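Local coordinates for protein putative alpha-L-fucosidase (PDB 3EYP) that probably hydrolyses alpha-L-fucosides as a member of glycoside hydrolase family 29, at residues A[314-317]-A[318-322]. Numbering follows the deposited sequence. Where two conformers were deposited one is given.
Sequences LLKQ and GIDET
Leu-315 lays its branch point against the tip of Ile-319, one helical turn on, with CG 3.7 Å from Ile-319 CD1; the Leu-315 CD1 methyl touches the same carbon, the two side chains running at a slant to each other. Ile-319 reaches back because its CG1 arm lies beside its own backbone N (chi1 -73°), which also brings CG1 close to the carbonyl oxygen of Leu-315. A second pair, Lys-316 and Asp-320, forms a salt bridge. The lysine chain leaves anti to its own N, turns about its CB-CG bond (chi2 63°) and then runs straight, so that CD and CE pass along the carboxylate before Lys-316 NZ meets Asp-320 OD1 at 2.9 Å, on the syn lone pair. Around the helix, Gln-317 and Glu-321 extend side by side in the same direction. NE2 of Gln-317 donates to Glu-321 OE2 at 2.9 Å with a nearly straight N-H; the acceptor lies almost in the amide plane, yet the donor stands well above the carboxylate plane, the two flat groups being turned 73° apart. The other carboxylate oxygen, Glu-321 OE1, is hydrogen-bonded to Ser-457 OG, and these two bonds should restrict rotation of the group. The backbone makes the i to i+4 bonds of a regular alpha-helix, including Ile-319 N to Leu-315 O at 2.8 Å. The carbonyl oxygen of the buried Gly-318 takes two donors from opposite faces of its plane, Thr-322 N and Thr-322 OG1, the latter at 2.8 Å. Helix 306-323, here in its last turns, follows strand 291-295 of the parallel sheet in the TIM-barrel-type domain; Leu-315 and Ile-319 pack on helix 275-283, while residues 457-460 at the chain's end, returning from the beta-rich C-terminal region, meet Leu-315, Gln-317, Glu-321 and Thr-322.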
ATOM      1  N   LEU A 314     -10.833  13.436   6.270  1.00 44.42           N
ATOM      2  CA  LEU A 314     -10.525  13.693   7.688  1.00 44.55           C
ATOM      3  C   LEU A 314      -9.261  12.917   8.114  1.00 44.32           C
ATOM      4  O   LEU A 314      -8.441  13.408   8.867  1.00 43.68           O
ATOM      5  CB  LEU A 314     -11.710  13.329   8.589  1.00 44.14           C
ATOM      6  CG  LEU A 314     -12.981  14.174   8.380  1.00 43.67           C
ATOM      7  CD1 LEU A 314     -14.203  13.658   9.192  1.00 43.66           C
ATOM      8  CD2 LEU A 314     -12.667  15.653   8.647  1.00 45.92           C
ATOM      9  N   LEU A 315      -9.112  11.686   7.642  1.00 43.38           N
ATOM     10  CA  LEU A 315      -7.873  10.939   7.933  1.00 42.26           C
ATOM     11  C   LEU A 315      -6.671  11.748   7.453  1.00 43.22           C
ATOM     12  O   LEU A 315      -5.637  11.823   8.119  1.00 44.61           O
ATOM     13  CB  LEU A 315      -7.903   9.547   7.305  1.00 42.43           C
ATOM     14  CG  LEU A 315      -6.639   8.670   7.340  1.00 38.94           C
ATOM     15  CD1 LEU A 315      -6.236   8.262   8.731  1.00 37.31           C
ATOM     16  CD2 LEU A 315      -6.867   7.483   6.422  1.00 36.92           C
ATOM     17  N   LYS A 316      -6.801  12.366   6.305  1.00 44.39           N
ATOM     18  CA  LYS A 316      -5.639  13.095   5.701  1.00 45.32           C
ATOM     19  C   LYS A 316      -5.286  14.307   6.578  1.00 45.63           C
ATOM     20  O   LYS A 316      -4.112  14.575   6.904  1.00 44.84           O
ATOM     21  CB  LYS A 316      -5.945  13.557   4.272  1.00 47.15           C
ATOM     22  CG  LYS A 316      -5.012  14.598   3.730  1.00 48.75           C
ATOM     23  CD  LYS A 316      -3.596  14.059   3.622  1.00 53.47           C
ATOM     24  CE  LYS A 316      -2.655  14.994   2.842  1.00 54.21           C
ATOM     25  NZ  LYS A 316      -1.254  14.409   2.992  1.00 55.35           N
ATOM     26  N   GLN A 317      -6.339  15.004   6.962  1.00 45.66           N
ATOM     27  CA  GLN A 317      -6.189  16.164   7.866  0.50 46.04           C
ATOM     28  C   GLN A 317      -5.554  15.745   9.179  1.00 45.66           C
ATOM     29  O   GLN A 317      -4.636  16.393   9.699  1.00 46.37           O
ATOM     30  CB  GLN A 317      -7.508  16.872   8.151  0.50 45.47           C
ATOM     31  CG  GLN A 317      -7.236  18.167   8.903  0.50 45.22           C
ATOM     32  CD  GLN A 317      -8.446  18.801   9.505  0.50 41.59           C
ATOM     33  OE1 GLN A 317      -9.554  18.686   8.984  0.50 45.80           O
ATOM     34  NE2 GLN A 317      -8.233  19.534  10.580  0.50 35.96           N
ATOM     35  N   GLY A 318      -6.028  14.653   9.692  1.00 45.78           N
ATOM     36  CA  GLY A 318      -5.481  14.082  10.917  1.00 45.88           C
ATOM     37  C   GLY A 318      -4.010  13.722  10.809  1.00 45.32           C
ATOM     38  O   GLY A 318      -3.207  14.002  11.709  1.00 44.72           O
ATOM     39  N   ILE A 319      -3.648  13.095   9.701  1.00 44.57           N
ATOM     40  CA  ILE A 319      -2.307  12.648   9.498  1.00 44.91           C
ATOM     41  C   ILE A 319      -1.445  13.923   9.399  1.00 46.44           C
ATOM     42  O   ILE A 319      -0.371  14.053  10.041  1.00 46.57           O
ATOM     43  CB  ILE A 319      -2.129  11.738   8.207  1.00 45.27           C
ATOM     44  CG1 ILE A 319      -2.725  10.339   8.411  1.00 44.28           C
ATOM     45  CG2 ILE A 319      -0.658  11.503   7.855  1.00 45.41           C
ATOM     46  CD1 ILE A 319      -3.073   9.617   7.035  1.00 44.74           C
ATOM     47  N   ASP A 320      -1.930  14.872   8.607  1.00 46.70           N
ATOM     48  CA  ASP A 320      -1.160  16.094   8.365  1.00 47.67           C
ATOM     49  C   ASP A 320      -0.888  16.837   9.654  1.00 47.74           C
ATOM     50  O   ASP A 320       0.261  17.161   9.957  1.00 48.20           O
ATOM     51  CB  ASP A 320      -1.817  16.983   7.331  1.00 48.92           C
ATOM     52  CG  ASP A 320      -1.585  16.477   5.901  1.00 50.48           C
ATOM     53  OD1 ASP A 320      -0.809  15.513   5.658  1.00 54.69           O
ATOM     54  OD2 ASP A 320      -2.216  17.063   5.016  1.00 57.30           O
ATOM     55  N   GLU A 321      -1.924  17.003  10.465  1.00 47.03           N
ATOM     56  CA  GLU A 321      -1.760  17.706  11.737  1.00 48.33           C
ATOM     57  C   GLU A 321      -0.821  16.985  12.660  1.00 48.49           C
ATOM     58  O   GLU A 321      -0.016  17.592  13.318  1.00 48.26           O
ATOM     59  CB  GLU A 321      -3.059  17.941  12.477  1.00 48.48           C
ATOM     60  CG  GLU A 321      -3.945  18.804  11.679  1.00 53.68           C
ATOM     61  CD  GLU A 321      -5.149  19.235  12.398  1.00 60.64           C
ATOM     62  OE1 GLU A 321      -5.483  18.590  13.487  1.00 62.21           O
ATOM     63  OE2 GLU A 321      -5.737  20.237  11.844  1.00 63.08           O
ATOM     64  N   THR A 322      -0.938  15.673  12.699  1.00 48.21           N
ATOM     65  CA  THR A 322      -0.151  14.870  13.610  1.00 48.38           C
ATOM     66  C   THR A 322       1.346  15.020  13.349  1.00 48.81           C
ATOM     67  O   THR A 322       2.104  15.283  14.272  1.00 49.59           O
ATOM     68  CB  THR A 322      -0.586  13.370  13.572  1.00 48.71           C
ATOM     69  OG1 THR A 322      -1.916  13.263  14.074  1.00 48.09           O
ATOM     70  CG2 THR A 322       0.372  12.498  14.439  1.00 47.26           C
TER